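Local coordinates for CrtC domain-containing protein (Fusarium vanettenii 77-13-4, PDB 7A0Q) that hydrates the isoflavonoid phytoalexin kievitone, probably detoxifying this plant defence compound for the fungus, at residues Q51-W59 against T110-V118; L172-T183 against S201-N211. One frame throughout, in Å; residues are numbered along the deposited sequence. Where two conformers were deposited one is given.

Interaction 1. Residues Q51-W59 against T110-V118. With NAG (2-acetamido-2-deoxy-beta-D-glucopyranose), chain D.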
loop_
_atom_site.group_PDB
_atom_site.type_symbol
_atom_site.label_atom_id
_atom_site.label_comp_id
_atom_site.label_asym_id
_atom_site.label_seq_id
_atom_site.Cartn_x
_atom_site.Cartn_y
_atom_site.Cartn_z
ATOM N N GLN A 51 -8.486 -13.395 3.965
ATOM C CA GLN A 51 -9.019 -12.460 2.987
ATOM C C GLN A 51 -10.510 -12.113 3.102
ATOM O O GLN A 51 -10.879 -10.995 2.736
ATOM C CB GLN A 51 -8.754 -13.014 1.584
ATOM C CG GLN A 51 -7.269 -13.056 1.200
ATOM C CD GLN A 51 -6.807 -11.720 0.672
ATOM O OE1 GLN A 51 -6.738 -10.747 1.417
ATOM N NE2 GLN A 51 -6.525 -11.645 -0.629
ATOM N N PRO A 52 -11.394 -13.005 3.565
ATOM C CA PRO A 52 -12.836 -12.707 3.477
ATOM C C PRO A 52 -13.286 -11.504 4.298
ATOM O O PRO A 52 -12.670 -11.105 5.293
ATOM C CB PRO A 52 -13.491 -13.988 4.001
ATOM C CG PRO A 52 -12.530 -15.051 3.639
ATOM C CD PRO A 52 -11.181 -14.430 3.893
ATOM N N ASN A 53 -14.439 -10.965 3.881
ATOM C CA ASN A 53 -15.110 -9.879 4.595
ATOM C C ASN A 53 -15.187 -10.137 6.091
ATOM O O ASN A 53 -14.992 -9.218 6.890
ATOM C CB ASN A 53 -16.543 -9.708 4.083
ATOM C CG ASN A 53 -16.626 -9.114 2.702
ATOM O OD1 ASN A 53 -15.720 -9.264 1.890
ATOM N ND2 ASN A 53 -17.752 -8.459 2.412
ATOM N N SER A 54 -15.535 -11.370 6.480
ATOM C CA SER A 54 -15.783 -11.662 7.893
ATOM C C SER A 54 -14.580 -11.338 8.761
ATOM O O SER A 54 -14.740 -11.136 9.969
ATOM C CB SER A 54 -16.126 -13.136 8.103
ATOM O OG SER A 54 -15.072 -13.959 7.618
ATOM N N VAL A 55 -13.376 -11.320 8.180
ATOM C CA VAL A 55 -12.180 -11.074 8.985
ATOM C C VAL A 55 -12.084 -9.604 9.369
ATOM O O VAL A 55 -11.480 -9.265 10.398
ATOM C CB VAL A 55 -10.940 -11.577 8.220
ATOM C CG1 VAL A 55 -9.631 -11.241 8.951
ATOM C CG2 VAL A 55 -11.043 -13.079 8.003
ATOM N N GLY A 56 -12.686 -8.716 8.572
ATOM C CA GLY A 56 -12.719 -7.297 8.859
ATOM C C GLY A 56 -11.438 -6.605 8.431
ATOM O O GLY A 56 -10.531 -7.212 7.858
ATOM N N GLY A 57 -11.368 -5.307 8.710
ATOM C CA GLY A 57 -10.128 -4.560 8.553
ATOM C C GLY A 57 -10.050 -3.811 7.223
ATOM O O GLY A 57 -10.985 -3.095 6.842
ATOM N N SER A 58 -8.911 -3.949 6.538
ATOM C CA SER A 58 -8.537 -3.090 5.428
ATOM C C SER A 58 -8.020 -3.932 4.267
ATOM O O SER A 58 -7.290 -4.901 4.471
ATOM C CB SER A 58 -7.473 -2.080 5.902
ATOM O OG SER A 58 -6.850 -1.398 4.830
ATOM N N TRP A 59 -8.417 -3.552 3.048
ATOM C CA TRP A 59 -8.001 -4.202 1.806
ATOM C C TRP A 59 -7.487 -3.097 0.886
ATOM O O TRP A 59 -8.170 -2.086 0.713
ATOM C CB TRP A 59 -9.170 -4.963 1.154
ATOM C CG TRP A 59 -9.762 -6.104 1.961
ATOM C CD1 TRP A 59 -9.496 -7.430 1.811
ATOM C CD2 TRP A 59 -10.748 -6.014 3.014
ATOM N NE1 TRP A 59 -10.241 -8.174 2.703
ATOM C CE2 TRP A 59 -11.009 -7.323 3.455
ATOM C CE3 TRP A 59 -11.411 -4.947 3.636
ATOM C CZ2 TRP A 59 -11.918 -7.604 4.484
ATOM C CZ3 TRP A 59 -12.323 -5.225 4.653
ATOM C CH2 TRP A 59 -12.565 -6.543 5.066
ATOM N N THR A 110 -20.260 -3.465 6.144
ATOM C CA THR A 110 -19.609 -4.487 5.336
ATOM C C THR A 110 -20.346 -5.803 5.527
ATOM O O THR A 110 -20.460 -6.274 6.673
ATOM C CB THR A 110 -18.143 -4.648 5.741
ATOM O OG1 THR A 110 -17.475 -3.386 5.630
ATOM C CG2 THR A 110 -17.456 -5.682 4.850
ATOM N N PRO A 111 -20.866 -6.421 4.469
ATOM C CA PRO A 111 -21.531 -7.719 4.626
ATOM C C PRO A 111 -20.605 -8.739 5.277
ATOM O O PRO A 111 -19.435 -8.872 4.907
ATOM C CB PRO A 111 -21.885 -8.110 3.189
ATOM C CG PRO A 111 -22.017 -6.788 2.476
ATOM C CD PRO A 111 -20.976 -5.897 3.095
ATOM N N ASN A 112 -21.136 -9.453 6.264
ATOM C CA ASN A 112 -20.361 -10.463 6.987
ATOM C C ASN A 112 -20.518 -11.785 6.244
ATOM O O ASN A 112 -21.429 -12.570 6.507
ATOM C CB ASN A 112 -20.807 -10.559 8.443
ATOM C CG ASN A 112 -20.081 -11.649 9.194
ATOM O OD1 ASN A 112 -19.050 -12.134 8.747
ATOM N ND2 ASN A 112 -20.619 -12.047 10.340
ATOM N N ILE A 113 -19.614 -12.030 5.292
ATOM C CA ILE A 113 -19.666 -13.200 4.428
ATOM C C ILE A 113 -18.296 -13.866 4.418
ATOM O O ILE A 113 -17.289 -13.276 4.823
ATOM C CB ILE A 113 -20.101 -12.841 2.992
ATOM C CG1 ILE A 113 -19.118 -11.845 2.365
ATOM C CG2 ILE A 113 -21.514 -12.251 2.985
ATOM C CD1 ILE A 113 -19.461 -11.473 0.917
ATOM N N THR A 114 -18.272 -15.113 3.951
ATOM C CA THR A 114 -17.067 -15.937 3.978
ATOM C C THR A 114 -16.215 -15.790 2.723
ATOM O O THR A 114 -15.248 -16.546 2.555
ATOM C CB THR A 114 -17.432 -17.414 4.177
ATOM O OG1 THR A 114 -18.160 -17.887 3.039
ATOM C CG2 THR A 114 -18.271 -17.590 5.425
ATOM N N THR A 115 -16.566 -14.869 1.835
ATOM C CA THR A 115 -15.782 -14.549 0.652
ATOM C C THR A 115 -15.325 -13.098 0.750
ATOM O O THR A 115 -15.719 -12.359 1.656
ATOM C CB THR A 115 -16.589 -14.793 -0.638
ATOM O OG1 THR A 115 -17.831 -14.083 -0.585
ATOM C CG2 THR A 115 -16.866 -16.288 -0.836
ATOM N N LEU A 116 -14.444 -12.696 -0.174
ATOM C CA LEU A 116 -13.969 -11.321 -0.250
ATOM C C LEU A 116 -14.766 -10.604 -1.335
ATOM O O LEU A 116 -14.618 -10.903 -2.524
ATOM C CB LEU A 116 -12.465 -11.269 -0.535
ATOM C CG LEU A 116 -11.904 -9.876 -0.829
ATOM C CD1 LEU A 116 -12.337 -8.876 0.243
ATOM C CD2 LEU A 116 -10.385 -9.947 -0.935
ATOM N N ASP A 117 -15.605 -9.656 -0.910
ATOM C CA ASP A 117 -16.387 -8.831 -1.836
ATOM C C ASP A 117 -16.806 -7.593 -1.033
ATOM O O ASP A 117 -17.860 -7.583 -0.394
ATOM C CB ASP A 117 -17.586 -9.592 -2.398
ATOM C CG ASP A 117 -18.302 -8.841 -3.518
ATOM O OD1 ASP A 117 -18.093 -7.627 -3.684
ATOM O OD2 ASP A 117 -19.124 -9.470 -4.224
ATOM N N VAL A 118 -15.953 -6.570 -1.050
ATOM C CA VAL A 118 -16.195 -5.341 -0.302
ATOM C C VAL A 118 -16.423 -4.214 -1.299
ATOM O O VAL A 118 -15.733 -4.119 -2.325
ATOM C CB VAL A 118 -15.044 -4.999 0.669
ATOM C CG1 VAL A 118 -14.960 -6.038 1.826
ATOM C CG2 VAL A 118 -13.718 -4.872 -0.073
HETATM C C1 NAG D . -20.004 -13.105 11.103
HETATM C C2 NAG D . -19.549 -12.624 12.497
HETATM C C3 NAG D . -19.120 -13.802 13.380
HETATM C C4 NAG D . -20.151 -14.920 13.365
HETATM C C5 NAG D . -20.428 -15.323 11.928
HETATM C C6 NAG D . -21.435 -16.442 11.795
HETATM C C7 NAG D . -18.535 -10.391 12.710
HETATM C C8 NAG D . -17.296 -9.573 12.494
HETATM N N2 NAG D . -18.452 -11.678 12.363
HETATM O O3 NAG D . -18.944 -13.334 14.712
HETATM O O4 NAG D . -19.667 -16.048 14.085
HETATM O O5 NAG D . -20.957 -14.185 11.240
HETATM O O6 NAG D . -22.771 -15.957 11.780
HETATM O O7 NAG D . -19.562 -9.907 13.178
#

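Interaction 2. Residues L172-T183 against S201-N211. With IMD (imidazole), chain F.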
loop_
_atom_site.group_PDB
_atom_site.type_symbol
_atom_site.label_atom_id
_atom_site.label_comp_id
_atom_site.label_asym_id
_atom_site.label_seq_id
_atom_site.Cartn_x
_atom_site.Cartn_y
_atom_site.Cartn_z
ATOM N N LEU A 172 -2.864 -5.486 18.711
ATOM C CA LEU A 172 -2.169 -6.173 17.630
ATOM C C LEU A 172 -2.727 -5.788 16.265
ATOM O O LEU A 172 -3.909 -5.464 16.119
ATOM C CB LEU A 172 -2.277 -7.687 17.820
ATOM C CG LEU A 172 -1.716 -8.160 19.161
ATOM C CD1 LEU A 172 -2.209 -9.568 19.474
ATOM C CD2 LEU A 172 -0.203 -8.091 19.125
ATOM N N THR A 173 -1.850 -5.801 15.265
ATOM C CA THR A 173 -2.285 -5.831 13.880
ATOM C C THR A 173 -1.708 -7.063 13.203
ATOM O O THR A 173 -0.699 -7.631 13.630
ATOM C CB THR A 173 -1.884 -4.564 13.103
ATOM O OG1 THR A 173 -2.650 -4.494 11.884
ATOM C CG2 THR A 173 -0.399 -4.570 12.752
ATOM N N TRP A 174 -2.397 -7.484 12.146
ATOM C CA TRP A 174 -1.945 -8.561 11.275
ATOM C C TRP A 174 -1.881 -7.981 9.879
ATOM O O TRP A 174 -2.835 -7.337 9.445
ATOM C CB TRP A 174 -2.909 -9.758 11.308
ATOM C CG TRP A 174 -2.910 -10.462 12.626
ATOM C CD1 TRP A 174 -2.173 -11.552 12.969
ATOM C CD2 TRP A 174 -3.675 -10.108 13.780
ATOM N NE1 TRP A 174 -2.425 -11.904 14.281
ATOM C CE2 TRP A 174 -3.348 -11.031 14.797
ATOM C CE3 TRP A 174 -4.601 -9.094 14.057
ATOM C CZ2 TRP A 174 -3.920 -10.976 16.071
ATOM C CZ3 TRP A 174 -5.168 -9.038 15.329
ATOM C CH2 TRP A 174 -4.823 -9.978 16.316
ATOM N N GLU A 175 -0.748 -8.161 9.198
ATOM C CA GLU A 175 -0.570 -7.508 7.905
ATOM C C GLU A 175 0.352 -8.325 7.010
ATOM O O GLU A 175 1.430 -8.741 7.441
ATOM C CB GLU A 175 0.005 -6.090 8.085
ATOM C CG GLU A 175 0.184 -5.322 6.755
ATOM C CD GLU A 175 1.175 -4.161 6.851
ATOM O OE1 GLU A 175 1.897 -4.047 7.872
ATOM O OE2 GLU A 175 1.259 -3.370 5.889
ATOM N N PHE A 176 -0.058 -8.529 5.751
ATOM C CA PHE A 176 0.848 -9.070 4.746
ATOM C C PHE A 176 0.732 -8.269 3.456
ATOM O O PHE A 176 -0.315 -7.700 3.137
ATOM C CB PHE A 176 0.624 -10.580 4.480
ATOM C CG PHE A 176 -0.742 -10.937 3.932
ATOM C CD1 PHE A 176 -1.777 -11.309 4.793
ATOM C CD2 PHE A 176 -0.967 -10.977 2.567
ATOM C CE1 PHE A 176 -3.014 -11.674 4.305
ATOM C CE2 PHE A 176 -2.217 -11.339 2.074
ATOM C CZ PHE A 176 -3.234 -11.681 2.945
ATOM N N GLY A 177 1.847 -8.209 2.741
ATOM C CA GLY A 177 1.909 -7.555 1.443
ATOM C C GLY A 177 2.251 -8.578 0.378
ATOM O O GLY A 177 3.067 -9.472 0.607
ATOM N N LEU A 178 1.615 -8.445 -0.783
ATOM C CA LEU A 178 1.957 -9.242 -1.957
ATOM C C LEU A 178 2.548 -8.259 -2.955
ATOM O O LEU A 178 1.798 -7.521 -3.610
ATOM C CB LEU A 178 0.713 -9.930 -2.531
ATOM C CG LEU A 178 -0.070 -10.748 -1.501
ATOM C CD1 LEU A 178 -1.361 -11.340 -2.072
ATOM C CD2 LEU A 178 0.810 -11.828 -0.881
ATOM N N PRO A 179 3.884 -8.172 -3.081
ATOM C CA PRO A 179 4.495 -6.945 -3.633
ATOM C C PRO A 179 4.438 -6.750 -5.142
ATOM O O PRO A 179 4.330 -5.608 -5.603
ATOM C CB PRO A 179 5.962 -7.043 -3.184
ATOM C CG PRO A 179 5.999 -8.112 -2.177
ATOM C CD PRO A 179 4.884 -9.054 -2.458
ATOM N N SER A 180 4.495 -7.833 -5.914
ATOM C CA SER A 180 4.706 -7.734 -7.357
ATOM C C SER A 180 3.776 -8.677 -8.108
ATOM O O SER A 180 4.203 -9.473 -8.950
ATOM C CB SER A 180 6.166 -8.026 -7.694
ATOM O OG SER A 180 7.001 -7.016 -7.167
ATOM N N ALA A 181 2.481 -8.577 -7.816
ATOM C CA ALA A 181 1.494 -9.455 -8.430
ATOM C C ALA A 181 1.306 -9.135 -9.909
ATOM O O ALA A 181 1.249 -7.968 -10.304
ATOM C CB ALA A 181 0.145 -9.315 -7.710
ATOM N N LYS A 182 1.206 -10.185 -10.721
ATOM C CA LYS A 182 0.854 -10.016 -12.130
ATOM C C LYS A 182 -0.483 -9.296 -12.252
ATOM O O LYS A 182 -1.452 -9.647 -11.579
ATOM C CB LYS A 182 0.797 -11.383 -12.817
ATOM C CG LYS A 182 0.517 -11.321 -14.311
ATOM C CD LYS A 182 0.502 -12.720 -14.919
ATOM C CE LYS A 182 0.061 -12.647 -16.383
ATOM N NZ LYS A 182 -0.049 -13.992 -17.017
ATOM N N THR A 183 -0.532 -8.291 -13.128
ATOM C CA THR A 183 -1.646 -7.360 -13.224
ATOM C C THR A 183 -2.169 -7.284 -14.652
ATOM O O THR A 183 -1.388 -7.170 -15.597
ATOM C CB THR A 183 -1.185 -5.971 -12.771
ATOM O OG1 THR A 183 -0.617 -6.074 -11.457
ATOM C CG2 THR A 183 -2.332 -4.990 -12.765
ATOM N N SER A 201 3.950 -4.289 -15.641
ATOM C CA SER A 201 3.077 -3.788 -14.585
ATOM C C SER A 201 3.220 -4.708 -13.372
ATOM O O SER A 201 3.642 -5.860 -13.493
ATOM C CB SER A 201 1.606 -3.771 -15.030
ATOM O OG SER A 201 1.384 -2.873 -16.122
ATOM N N HIS A 202 2.854 -4.199 -12.195
ATOM C CA HIS A 202 2.690 -5.084 -11.045
ATOM C C HIS A 202 1.844 -4.378 -10.005
ATOM O O HIS A 202 1.709 -3.157 -10.021
ATOM C CB HIS A 202 4.030 -5.518 -10.430
ATOM C CG HIS A 202 4.815 -4.395 -9.822
ATOM N ND1 HIS A 202 4.860 -4.155 -8.460
ATOM C CD2 HIS A 202 5.592 -3.445 -10.396
ATOM C CE1 HIS A 202 5.636 -3.108 -8.227
ATOM N NE2 HIS A 202 6.087 -2.656 -9.384
ATOM N N THR A 203 1.275 -5.165 -9.100
ATOM C CA THR A 203 0.424 -4.625 -8.046
ATOM C C THR A 203 0.952 -5.088 -6.701
ATOM O O THR A 203 1.257 -6.271 -6.526
ATOM C CB THR A 203 -1.039 -5.069 -8.226
ATOM O OG1 THR A 203 -1.555 -4.503 -9.434
ATOM C CG2 THR A 203 -1.921 -4.609 -7.056
ATOM N N TRP A 204 1.062 -4.158 -5.756
ATOM C CA TRP A 204 1.286 -4.494 -4.359
ATOM C C TRP A 204 -0.089 -4.507 -3.712
ATOM O O TRP A 204 -0.761 -3.471 -3.648
ATOM C CB TRP A 204 2.202 -3.484 -3.677
ATOM C CG TRP A 204 2.466 -3.770 -2.201
ATOM C CD1 TRP A 204 1.538 -3.882 -1.189
ATOM C CD2 TRP A 204 3.746 -3.958 -1.592
ATOM N NE1 TRP A 204 2.177 -4.122 0.014
ATOM C CE2 TRP A 204 3.531 -4.175 -0.211
ATOM C CE3 TRP A 204 5.058 -3.954 -2.079
ATOM C CZ2 TRP A 204 4.583 -4.385 0.684
ATOM C CZ3 TRP A 204 6.104 -4.152 -1.182
ATOM C CH2 TRP A 204 5.858 -4.378 0.177
ATOM N N TYR A 205 -0.513 -5.683 -3.273
ATOM C CA TYR A 205 -1.746 -5.850 -2.526
ATOM C C TYR A 205 -1.392 -5.966 -1.048
ATOM O O TYR A 205 -0.542 -6.779 -0.671
ATOM C CB TYR A 205 -2.490 -7.093 -3.021
ATOM C CG TYR A 205 -3.680 -7.459 -2.171
ATOM C CD1 TYR A 205 -4.912 -6.828 -2.378
ATOM C CD2 TYR A 205 -3.588 -8.439 -1.186
ATOM C CE1 TYR A 205 -6.011 -7.152 -1.610
ATOM C CE2 TYR A 205 -4.690 -8.767 -0.402
ATOM C CZ TYR A 205 -5.891 -8.126 -0.629
ATOM O OH TYR A 205 -6.981 -8.465 0.138
ATOM N N ASP A 206 -2.016 -5.140 -0.214
ATOM C CA ASP A 206 -1.725 -5.143 1.215
ATOM C C ASP A 206 -2.999 -5.426 1.997
ATOM O O ASP A 206 -4.016 -4.748 1.812
ATOM C CB ASP A 206 -1.110 -3.814 1.678
ATOM C CG ASP A 206 -0.137 -4.005 2.811
ATOM O OD1 ASP A 206 0.984 -4.487 2.556
ATOM O OD2 ASP A 206 -0.505 -3.688 3.957
ATOM N N ARG A 207 -2.934 -6.418 2.874
ATOM C CA ARG A 207 -4.075 -6.852 3.674
ATOM C C ARG A 207 -3.754 -6.644 5.144
ATOM O O ARG A 207 -2.722 -7.119 5.621
ATOM C CB ARG A 207 -4.366 -8.328 3.397
ATOM C CG ARG A 207 -5.405 -8.930 4.284
ATOM C CD ARG A 207 -6.800 -8.445 3.954
ATOM N NE ARG A 207 -7.770 -9.130 4.815
ATOM C CZ ARG A 207 -8.614 -8.515 5.644
ATOM N NH1 ARG A 207 -8.637 -7.176 5.731
ATOM N NH2 ARG A 207 -9.452 -9.242 6.375
ATOM N N GLN A 208 -4.629 -5.946 5.861
ATOM C CA GLN A 208 -4.337 -5.610 7.251
ATOM C C GLN A 208 -5.610 -5.631 8.071
ATOM O O GLN A 208 -6.625 -5.068 7.661
ATOM C CB GLN A 208 -3.678 -4.229 7.356
ATOM C CG GLN A 208 -3.215 -3.902 8.780
ATOM C CD GLN A 208 -2.289 -2.710 8.832
ATOM O OE1 GLN A 208 -2.034 -2.058 7.814
ATOM N NE2 GLN A 208 -1.770 -2.414 10.027
ATOM N N TRP A 209 -5.541 -6.239 9.254
ATOM C CA TRP A 209 -6.697 -6.256 10.145
ATOM C C TRP A 209 -6.179 -6.239 11.579
ATOM O O TRP A 209 -5.022 -6.567 11.834
ATOM C CB TRP A 209 -7.620 -7.455 9.843
ATOM C CG TRP A 209 -7.076 -8.849 10.100
ATOM C CD1 TRP A 209 -7.431 -9.685 11.124
ATOM C CD2 TRP A 209 -6.106 -9.567 9.320
ATOM N NE1 TRP A 209 -6.746 -10.868 11.028
ATOM C CE2 TRP A 209 -5.919 -10.824 9.940
ATOM C CE3 TRP A 209 -5.366 -9.264 8.167
ATOM C CZ2 TRP A 209 -5.040 -11.783 9.434
ATOM C CZ3 TRP A 209 -4.474 -10.201 7.684
ATOM C CH2 TRP A 209 -4.320 -11.452 8.320
ATOM N N GLY A 210 -7.027 -5.823 12.525
ATOM C CA GLY A 210 -6.565 -5.593 13.881
ATOM C C GLY A 210 -7.596 -5.986 14.919
ATOM O O GLY A 210 -8.707 -6.401 14.592
ATOM N N ASN A 211 -7.205 -5.840 16.194
ATOM C CA ASN A 211 -8.064 -6.216 17.312
ATOM C C ASN A 211 -8.379 -5.051 18.244
ATOM O O ASN A 211 -8.893 -5.277 19.349
ATOM C CB ASN A 211 -7.432 -7.369 18.110
ATOM C CG ASN A 211 -6.206 -6.936 18.916
ATOM O OD1 ASN A 211 -5.674 -5.838 18.729
ATOM N ND2 ASN A 211 -5.752 -7.808 19.814
HETATM N N1 IMD F . -1.000 1.163 4.743
HETATM C C2 IMD F . -0.331 0.025 5.042
HETATM N N3 IMD F . -0.599 -0.887 4.074
HETATM C C4 IMD F . -1.421 -0.324 3.172
HETATM C C5 IMD F . -1.675 0.969 3.590
HETATM O O HOH W 1 1.838 -7.736 -14.330
#

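Interaction 1. Residues Q51-W59 against T110-V118
N53 pushes its side-chain amide into the curve of residues 110-118, where three hydrogen bonds hold it. The backbone N of D117 donates to N53 OD1 at 2.8 Å, almost straight (175°). ND2 of N53 reaches O of D117 at 2.9 Å, meeting it from above its carbonyl plane, and O of P111 at 3.0 Å. Both acceptors lie in the plane of the amide, which fixes its rotation. With CG beside the backbone N (chi1 -72°), the amide turns in between O of P111 and the backbone of D117, while the backbone N of N53 donates to O of T115 at 2.9 Å. T110 CG2, I113 CG1 and V118 CG1 pack around the same amide.

The contact ties the segment leading into strand 58-66 to the loop entering strand 117-120 of the lipocalin-like CrtC domain. Here W59 presents one face to two methyl groups: L116 CD1 sits 3.6 Å from the centroid of the five-membered ring, and V118 CG1 lies over the six-membered one. NE1 of W59 donates to Q51 O, which lies close to the ring plane, limiting the ring's rotation.

Outward the fit slackens. The bond from S54 N to I113 O is bent (138°, 3.1 Å), T114 and T115 start their side chains away from 51-59, and N112 carries a glycan whose C8 stays 3.9 Å from S54 O.

Interaction 2. Residues L172-T183 against S201-N211
A buried antiparallel strand pair of the N-terminal CrtC lipocalin region joins 172-179 to 202-210, their axes at 173°, with W174 and W209, F176 and R207, and L178 and Y205 as hydrogen-bonded pairs. A beta bulge after L178 shifts the register by one, so that A181 pairs with T203; beside it H202 ND1 donates to a lone pair of P179 O at 3.2 Å.

On the face carrying the two tryptophans, W209 has CG between its backbone N and carbonyl carbon (chi1 66°), which folds its indole across the neighbouring strand. W174 CB sits over the six-membered ring of W209, 3.5 Å from its centroid, while the two indoles are slid apart and barely overlap. R207 CB covers one face of the F176 ring before the chain bends off to carbonyls of S50, G56 and S58.

The other face is polar. E175 OE2 approaches D206 OD2 to 2.6 Å, and the Q208 amide stacks on the E175 carboxylate while its NE2 donates to T173 OG1. W204 NE1 fixes D206 OD1 from the anti side at 2.8 Å. D206 OD2 also accepts a hydrogen bond from N3 of an imidazole, probably crystallisation-derived, that bridges to E340 of strand 331-343. W236 donates to E175 OE1; the close acid pair is therefore held by indole N-H donors where these strands meet the C-terminal barrel.

In the fold
Both interactions reach neighbouring strands, 58-66 and 202-210, but at different depths. Interaction 2 is a buried pairing about 7 Å from the centre of the chain to its own centre, built mainly on paired backbone bonds, interrupted by a bulge, whereas interaction 1 lies about 18 Å out, partly buried, and depends on one asparagine amide knitting loops together beside a glycan. They meet directly: Q51 OE1 lies 2.6 Å from Y205 OH and G56 O 2.7 Å from R207 NH2, both probable hydrogen bonds. Polar groups of 202-210 on the R207 side thus bind the outer segment 51-59, while its opposite, acidic side faces the C-terminal barrel, a role interaction 1 does not share.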